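Stage 0 sporulation protein A homolog (Desulfitobacterium hafniense, PDB 3MJQ) is of unknown function but may, as part of a protein of which this chain is the PAS domain, help control sporulation genes under nutritional stress. Local coordinates at residues 10-15 / 101-106; 46-51 / 71-76. The protein carries 1 engineered substitution. One frame throughout, in Å; residues are numbered along the deposited sequence.

Contact 1 (10-15 / 101-106); sequences DMILII and FAIIKD
Met11 to Ile14 pair with Ile104 to Phe101 as neighbouring antiparallel strands in the interior of the PAS-fold sheet, where the first strand lies beside the last. Met11–Ile104 and Leu13–Ala102 are hydrogen-bonded pairs, Ile12–Ile103 and Ile14–Phe101 non-hydrogen-bonded ones. The ladder is firm at one rung, where Leu13 N to Ala102 O and Ala102 N to Leu13 O are both 2.9 Å, and uneven at Met11–Ile104: Ile104 N meets Met11 O almost straight (169°), whereas the return bond from Met11 N to Ile104 O is weak. Between the rungs, Ile12 CA lies 3.1 Å from Ala102 O in a CA-H...O contact.

On the face of Met11, Leu13, Ala102 and Ile104, the selenomethionine side chain runs extended to SE and then bends (chi3 -81°), which brings its methyl CE to 3.8 Å from Ile104 CG2. Ile104 sends its other branch toward Leu13, CD1 against CD1. Helix 27-32 packs on this face through Val28, which touches both Met11 and Leu13.

The opposite face carries Ile12, Ile14, Phe101 and Ile103. Phe101 CG stands anti to the backbone N (chi1 174°), and the ring's CD1–CE1 side meets Ile12 and Ile14 of the partner strand. Ile14 CD1 comes in at the ring edge, in plane, while Ile12 CG2 approaches obliquely, 3.4 Å from Phe101 CE1. Ile12 and Ile103 lie side by side, pointing the same way. The second subunit packs here, with its Ile8 on Phe101 and its Trp90 on Ile103.

Just before the first strand, Asp10 lies beside Lys105, near the end of the last, without a salt bridge between them; Lys105 NZ pairs instead with Glu69 of the second subunit, and Asp10 OD2, 3.9 Å from Lys105 CB, makes a weak hydrogen bond to Trp90 NE1 of that subunit.

Contact 2 (46-51 / 71-76); sequences TITSAG and LPLSLE
Ile47 and Glu76 bring the C-terminal end of helix 44-48 against the last residues of strand 70-76, their CA atoms 5.2 Å apart, and one backbone hydrogen bond joins them. In this PAS domain the strand is an outermost one of the antiparallel sheet within the chain, and the helix belongs to the helical segment that precedes it. Glu76 N donates to Ile47 O at 3.1 Å, with an N-H...O angle of 163°. The same carbonyl oxygen also lies 3.3 Å from Ser74 O, an acceptor facing an acceptor that gives no bond.

Ile47 CG2, anti to the backbone N, rests over the Glu76 backbone, 4.0 Å from its N, and reaches Leu75 CB at 4.4 Å. Ile47 and Leu75 both also touch Leu32 of helix 27-32, so the apolar side of the junction continues into the interior. Farther back along the strand, Thr48 CG2 and Leu73 CD2 make a loose contact at 4.5 Å. Thr48 OG1 is hydrogen-bonded to Ser49 OG, within the same segment, and more weakly to Ile44 O, one helical turn back.

Past the helix end, Ala50 points its methyl toward the strand. Glu76 CG stands anti to its own backbone N (chi1 -164°) and the chain beyond is extended; OE1 lies near Ala50 CB, a close approach that is doubtful at this resolution.

Overall arrangement
Both contacts reach the same antiparallel sheet, and contact 2 is nested within the chain segment closed by contact 1. Contact 1 is the buried one: two inner strands share a ladder of backbone bonds, with apolar side chains on both faces and the second subunit against one of them. Contact 2 lies nearer the surface, joining a helix end to an outermost strand through a single backbone bond and sparse side-chain packing; the other subunit does not touch it. Their centres are 13 Å apart, yet they meet directly at Leu75, whose CD1 packs 3.3 Å from Met11 CE and also touches Ile104 CG2.

Contact 1 (10-15 / 101-106)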
ATOM      1  N   ASP A  10      -2.540   8.924  -2.978  1.00 71.55           N
ATOM      2  CA  ASP A  10      -1.545   8.308  -3.840  1.00 65.74           C
ATOM      3  C   ASP A  10      -2.191   7.395  -4.874  1.00 65.63           C
ATOM      4  O   ASP A  10      -3.211   6.758  -4.614  1.00 69.69           O
ATOM      5  CB  ASP A  10      -0.550   7.507  -3.008  1.00 68.67           C
ATOM      6  CG  ASP A  10       0.490   8.381  -2.338  1.00 76.54           C
ATOM      7  OD1 ASP A  10       0.230   9.588  -2.139  1.00 84.40           O
ATOM      8  OD2 ASP A  10       1.571   7.852  -1.997  1.00 72.28           O
HETATM    9  N   MSE A  11      -1.567   7.328  -6.045  1.00 74.02           N
HETATM   10  CA  MSE A  11      -2.054   6.512  -7.146  1.00 71.85           C
HETATM   11  C   MSE A  11      -1.865   5.015  -6.868  1.00 66.21           C
HETATM   12  O   MSE A  11      -0.774   4.550  -6.517  1.00 61.07           O
HETATM   13  CB  MSE A  11      -1.344   6.904  -8.447  1.00 64.55           C
HETATM   14  CG  MSE A  11      -1.560   8.336  -8.908  1.00 69.61           C
HETATM   15 SE   MSE A  11      -0.400   8.803 -10.401  0.81 71.61          SE
HETATM   16  CE  MSE A  11       1.232   9.208  -9.389  1.00 45.75           C
ATOM     17  N   ILE A  12      -2.955   4.272  -7.015  1.00 59.08           N
ATOM     18  CA  ILE A  12      -2.927   2.853  -6.778  1.00 59.38           C
ATOM     19  C   ILE A  12      -3.456   2.177  -8.001  1.00 61.38           C
ATOM     20  O   ILE A  12      -4.516   2.530  -8.505  1.00 65.29           O
ATOM     21  CB  ILE A  12      -3.815   2.435  -5.596  1.00 55.14           C
ATOM     22  CG1 ILE A  12      -3.191   2.887  -4.276  1.00 56.05           C
ATOM     23  CG2 ILE A  12      -3.998   0.917  -5.604  1.00 57.11           C
ATOM     24  CD1 ILE A  12      -4.080   2.642  -3.082  1.00 57.06           C
ATOM     25  N   LEU A  13      -2.697   1.197  -8.466  1.00 61.32           N
ATOM     26  CA  LEU A  13      -3.053   0.422  -9.636  1.00 64.80           C
ATOM     27  C   LEU A  13      -2.811  -1.030  -9.293  1.00 68.40           C
ATOM     28  O   LEU A  13      -1.987  -1.346  -8.434  1.00 60.50           O
ATOM     29  CB  LEU A  13      -2.150   0.780 -10.823  1.00 52.22           C
ATOM     30  CG  LEU A  13      -2.032   2.224 -11.317  1.00 62.32           C
ATOM     31  CD1 LEU A  13      -0.929   2.300 -12.367  1.00 65.56           C
ATOM     32  CD2 LEU A  13      -3.358   2.705 -11.918  1.00 69.49           C
ATOM     33  N   ILE A  14      -3.554  -1.905  -9.948  1.00 65.87           N
ATOM     34  CA  ILE A  14      -3.353  -3.328  -9.781  1.00 67.77           C
ATOM     35  C   ILE A  14      -3.120  -3.720 -11.235  1.00 74.79           C
ATOM     36  O   ILE A  14      -3.958  -3.448 -12.086  1.00 84.29           O
ATOM     37  CB  ILE A  14      -4.603  -4.045  -9.206  1.00 78.78           C
ATOM     38  CG1 ILE A  14      -4.658  -3.906  -7.687  1.00 72.07           C
ATOM     39  CG2 ILE A  14      -4.528  -5.524  -9.497  1.00 85.43           C
ATOM     40  CD1 ILE A  14      -5.215  -2.625  -7.202  1.00 64.57           C
ATOM     41  N   ILE A  15      -1.977  -4.316 -11.543  1.00 67.67           N
ATOM     42  CA  ILE A  15      -1.700  -4.675 -12.928  1.00 73.19           C
ATOM     43  C   ILE A  15      -1.294  -6.134 -13.044  1.00 74.15           C
ATOM     44  O   ILE A  15      -0.543  -6.643 -12.210  1.00 68.29           O
ATOM     45  CB  ILE A  15      -0.605  -3.741 -13.523  1.00 63.75           C
ATOM     46  CG1 ILE A  15       0.755  -4.026 -12.895  1.00 75.06           C
ATOM     47  CG2 ILE A  15      -0.943  -2.284 -13.207  1.00 55.64           C
ATOM     48  CD1 ILE A  15       1.603  -4.956 -13.697  1.00 84.30           C
ATOM     49  N   PHE A 101       0.485  -5.162  -7.108  1.00 76.73           N
ATOM     50  CA  PHE A 101      -0.278  -4.146  -6.390  1.00 68.53           C
ATOM     51  C   PHE A 101       0.674  -2.973  -6.212  1.00 66.93           C
ATOM     52  O   PHE A 101       1.700  -3.090  -5.552  1.00 67.74           O
ATOM     53  CB  PHE A 101      -0.728  -4.656  -5.027  1.00 65.79           C
ATOM     54  CG  PHE A 101      -1.390  -3.610  -4.184  1.00 68.99           C
ATOM     55  CD1 PHE A 101      -2.477  -2.896  -4.675  1.00 68.67           C
ATOM     56  CD2 PHE A 101      -0.936  -3.339  -2.900  1.00 65.26           C
ATOM     57  CE1 PHE A 101      -3.103  -1.926  -3.899  1.00 68.07           C
ATOM     58  CE2 PHE A 101      -1.558  -2.373  -2.120  1.00 64.26           C
ATOM     59  CZ  PHE A 101      -2.645  -1.666  -2.624  1.00 59.45           C
ATOM     60  N   ALA A 102       0.332  -1.836  -6.799  1.00 63.71           N
ATOM     61  CA  ALA A 102       1.218  -0.693  -6.731  1.00 57.59           C
ATOM     62  C   ALA A 102       0.625   0.583  -6.169  1.00 57.08           C
ATOM     63  O   ALA A 102      -0.482   1.002  -6.534  1.00 59.15           O
ATOM     64  CB  ALA A 102       1.781  -0.413  -8.115  1.00 55.27           C
ATOM     65  N   ILE A 103       1.397   1.198  -5.280  1.00 54.58           N
ATOM     66  CA  ILE A 103       1.021   2.462  -4.678  1.00 54.93           C
ATOM     67  C   ILE A 103       2.144   3.392  -5.140  1.00 54.87           C
ATOM     68  O   ILE A 103       3.327   3.162  -4.859  1.00 56.61           O
ATOM     69  CB  ILE A 103       0.949   2.352  -3.137  1.00 55.64           C
ATOM     70  CG1 ILE A 103       0.096   1.120  -2.763  1.00 56.63           C
ATOM     71  CG2 ILE A 103       0.358   3.647  -2.545  1.00 50.87           C
ATOM     72  CD1 ILE A 103      -0.138   0.909  -1.272  1.00 46.05           C
ATOM     73  N   ILE A 104       1.755   4.427  -5.878  1.00 62.85           N
ATOM     74  CA  ILE A 104       2.698   5.368  -6.448  1.00 55.95           C
ATOM     75  C   ILE A 104       2.671   6.781  -5.886  1.00 50.96           C
ATOM     76  O   ILE A 104       1.620   7.427  -5.866  1.00 49.14           O
ATOM     77  CB  ILE A 104       2.470   5.430  -7.943  1.00 48.06           C
ATOM     78  CG1 ILE A 104       2.505   4.001  -8.479  1.00 49.75           C
ATOM     79  CG2 ILE A 104       3.533   6.298  -8.616  1.00 51.62           C
ATOM     80  CD1 ILE A 104       1.882   3.853  -9.829  1.00 51.07           C
ATOM     81  N   LYS A 105       3.845   7.254  -5.448  1.00 46.40           N
ATOM     82  CA  LYS A 105       4.010   8.602  -4.893  1.00 51.45           C
ATOM     83  C   LYS A 105       4.531   9.603  -5.932  1.00 62.46           C
ATOM     84  O   LYS A 105       5.601   9.414  -6.526  1.00 70.08           O
ATOM     85  CB  LYS A 105       4.967   8.588  -3.694  1.00 56.29           C
ATOM     86  CG  LYS A 105       5.167   9.961  -3.057  1.00 56.15           C
ATOM     87  CD  LYS A 105       6.079   9.918  -1.840  1.00 40.97           C
ATOM     88  CE  LYS A 105       6.322  11.315  -1.308  1.00 47.95           C
ATOM     89  NZ  LYS A 105       7.438  11.324  -0.341  1.00 55.97           N
ATOM     90  N   ASP A 106       3.764  10.662  -6.160  1.00 65.13           N
ATOM     91  CA  ASP A 106       4.179  11.690  -7.095  1.00 59.66           C
ATOM     92  C   ASP A 106       5.338  12.435  -6.431  1.00 64.98           C
ATOM     93  O   ASP A 106       5.163  13.053  -5.384  1.00 68.37           O
ATOM     94  CB  ASP A 106       3.022  12.643  -7.356  1.00 55.61           C
ATOM     95  CG  ASP A 106       3.433  13.833  -8.177  1.00 68.53           C
ATOM     96  OD1 ASP A 106       4.642  13.971  -8.454  1.00 69.37           O
ATOM     97  OD2 ASP A 106       2.546  14.633  -8.538  1.00 75.97           O
TER

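Contact 2 (46-51 / 71-76)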
ATOM      1  N   THR A  46       2.649   1.983 -21.551  1.00 50.07           N
ATOM      2  CA  THR A  46       2.336   3.157 -22.369  1.00 63.54           C
ATOM      3  C   THR A  46       2.517   4.422 -21.542  1.00 66.11           C
ATOM      4  O   THR A  46       2.778   5.511 -22.071  1.00 62.74           O
ATOM      5  CB  THR A  46       0.888   3.111 -22.885  1.00 71.19           C
ATOM      6  OG1 THR A  46       0.701   1.918 -23.650  1.00 75.53           O
ATOM      7  CG2 THR A  46       0.594   4.308 -23.771  1.00 70.89           C
ATOM      8  N   ILE A  47       2.378   4.241 -20.230  1.00 63.04           N
ATOM      9  CA  ILE A  47       2.502   5.309 -19.249  1.00 48.92           C
ATOM     10  C   ILE A  47       3.911   5.406 -18.639  1.00 53.93           C
ATOM     11  O   ILE A  47       4.395   6.498 -18.307  1.00 44.92           O
ATOM     12  CB  ILE A  47       1.552   5.076 -18.094  1.00 61.73           C
ATOM     13  CG1 ILE A  47       0.165   4.724 -18.622  1.00 66.84           C
ATOM     14  CG2 ILE A  47       1.544   6.304 -17.200  1.00 42.02           C
ATOM     15  CD1 ILE A  47      -0.759   4.232 -17.533  1.00 67.05           C
ATOM     16  N   THR A  48       4.553   4.252 -18.486  1.00 55.27           N
ATOM     17  CA  THR A  48       5.876   4.184 -17.897  1.00 64.65           C
ATOM     18  C   THR A  48       7.048   4.161 -18.880  1.00 67.93           C
ATOM     19  O   THR A  48       8.084   4.780 -18.616  1.00 76.12           O
ATOM     20  CB  THR A  48       5.982   2.946 -17.022  1.00 60.67           C
ATOM     21  OG1 THR A  48       5.976   1.777 -17.854  1.00 65.04           O
ATOM     22  CG2 THR A  48       4.809   2.890 -16.062  1.00 53.37           C
ATOM     23  N   SER A  49       6.884   3.461 -20.006  1.00 68.23           N
ATOM     24  CA  SER A  49       7.969   3.322 -20.987  1.00 74.08           C
ATOM     25  C   SER A  49       7.651   3.689 -22.450  1.00 74.12           C
ATOM     26  O   SER A  49       8.149   3.045 -23.373  1.00 67.51           O
ATOM     27  CB  SER A  49       8.501   1.879 -20.940  1.00 79.53           C
ATOM     28  OG  SER A  49       8.517   1.352 -19.618  1.00 79.78           O
ATOM     29  N   ALA A  50       6.853   4.731 -22.653  1.00 78.84           N
ATOM     30  CA  ALA A  50       6.453   5.173 -23.993  1.00 72.40           C
ATOM     31  C   ALA A  50       7.491   5.000 -25.118  1.00 83.76           C
ATOM     32  O   ALA A  50       7.169   4.533 -26.216  1.00 89.83           O
ATOM     33  CB  ALA A  50       5.996   6.621 -23.929  1.00 67.39           C
ATOM     34  N   GLY A  51       8.740   5.357 -24.862  1.00 80.22           N
ATOM     35  CA  GLY A  51       9.717   5.221 -25.923  1.00 77.60           C
ATOM     36  C   GLY A  51      10.615   4.018 -25.778  1.00 79.99           C
ATOM     37  O   GLY A  51      11.432   3.744 -26.652  1.00 79.57           O
ATOM     38  N   LEU A  71      10.555   1.114  -7.319  1.00 70.31           N
ATOM     39  CA  LEU A  71      11.384   1.672  -8.374  1.00 68.05           C
ATOM     40  C   LEU A  71      10.861   3.032  -8.710  1.00 53.79           C
ATOM     41  O   LEU A  71       9.671   3.305  -8.572  1.00 48.92           O
ATOM     42  CB  LEU A  71      11.347   0.819  -9.640  1.00 68.53           C
ATOM     43  CG  LEU A  71      10.074   0.875 -10.487  1.00 73.64           C
ATOM     44  CD1 LEU A  71      10.298   0.141 -11.824  1.00 74.46           C
ATOM     45  CD2 LEU A  71       8.923   0.248  -9.693  1.00 84.87           C
ATOM     46  N   PRO A  72      11.755   3.921  -9.127  1.00 59.93           N
ATOM     47  CA  PRO A  72      11.365   5.283  -9.499  1.00 62.77           C
ATOM     48  C   PRO A  72      10.680   5.218 -10.873  1.00 63.92           C
ATOM     49  O   PRO A  72      10.879   4.259 -11.630  1.00 55.38           O
ATOM     50  CB  PRO A  72      12.697   6.023  -9.530  1.00 55.23           C
ATOM     51  CG  PRO A  72      13.653   4.941  -9.971  1.00 54.79           C
ATOM     52  CD  PRO A  72      13.221   3.762  -9.139  1.00 59.37           C
ATOM     53  N   LEU A  73       9.875   6.221 -11.198  1.00 65.28           N
ATOM     54  CA  LEU A  73       9.179   6.199 -12.468  1.00 65.88           C
ATOM     55  C   LEU A  73       9.010   7.581 -13.026  1.00 70.15           C
ATOM     56  O   LEU A  73       9.220   8.575 -12.335  1.00 76.66           O
ATOM     57  CB  LEU A  73       7.785   5.593 -12.309  1.00 59.80           C
ATOM     58  CG  LEU A  73       7.582   4.137 -11.918  1.00 67.31           C
ATOM     59  CD1 LEU A  73       6.119   3.930 -11.678  1.00 67.97           C
ATOM     60  CD2 LEU A  73       8.072   3.197 -13.010  1.00 69.49           C
ATOM     61  N   SER A  74       8.609   7.613 -14.291  1.00 62.70           N
ATOM     62  CA  SER A  74       8.332   8.833 -15.019  1.00 62.51           C
ATOM     63  C   SER A  74       6.991   8.512 -15.622  1.00 59.29           C
ATOM     64  O   SER A  74       6.899   7.700 -16.543  1.00 55.10           O
ATOM     65  CB  SER A  74       9.353   9.044 -16.121  1.00 58.93           C
ATOM     66  OG  SER A  74      10.645   9.185 -15.563  1.00 56.75           O
ATOM     67  N   LEU A  75       5.949   9.111 -15.065  1.00 60.91           N
ATOM     68  CA  LEU A  75       4.606   8.877 -15.545  1.00 61.73           C
ATOM     69  C   LEU A  75       4.303   9.922 -16.587  1.00 69.97           C
ATOM     70  O   LEU A  75       4.404  11.111 -16.312  1.00 81.15           O
ATOM     71  CB  LEU A  75       3.623   8.987 -14.388  1.00 54.69           C
ATOM     72  CG  LEU A  75       4.046   8.226 -13.129  1.00 50.25           C
ATOM     73  CD1 LEU A  75       2.943   8.341 -12.098  1.00 46.42           C
ATOM     74  CD2 LEU A  75       4.315   6.750 -13.444  1.00 34.34           C
ATOM     75  N   GLU A  76       3.949   9.480 -17.789  1.00 67.17           N
ATOM     76  CA  GLU A  76       3.639  10.407 -18.866  1.00 62.29           C
ATOM     77  C   GLU A  76       2.163  10.745 -18.847  1.00 64.24           C
ATOM     78  O   GLU A  76       1.314   9.872 -18.994  1.00 55.61           O
ATOM     79  CB  GLU A  76       3.996   9.811 -20.227  1.00 52.99           C
ATOM     80  CG  GLU A  76       4.049  10.861 -21.332  1.00 72.24           C
ATOM     81  CD  GLU A  76       4.109  10.277 -22.733  1.00 80.98           C
ATOM     82  OE1 GLU A  76       4.933   9.375 -22.981  1.00 82.56           O
ATOM     83  OE2 GLU A  76       3.335  10.734 -23.599  1.00 79.17           O
TER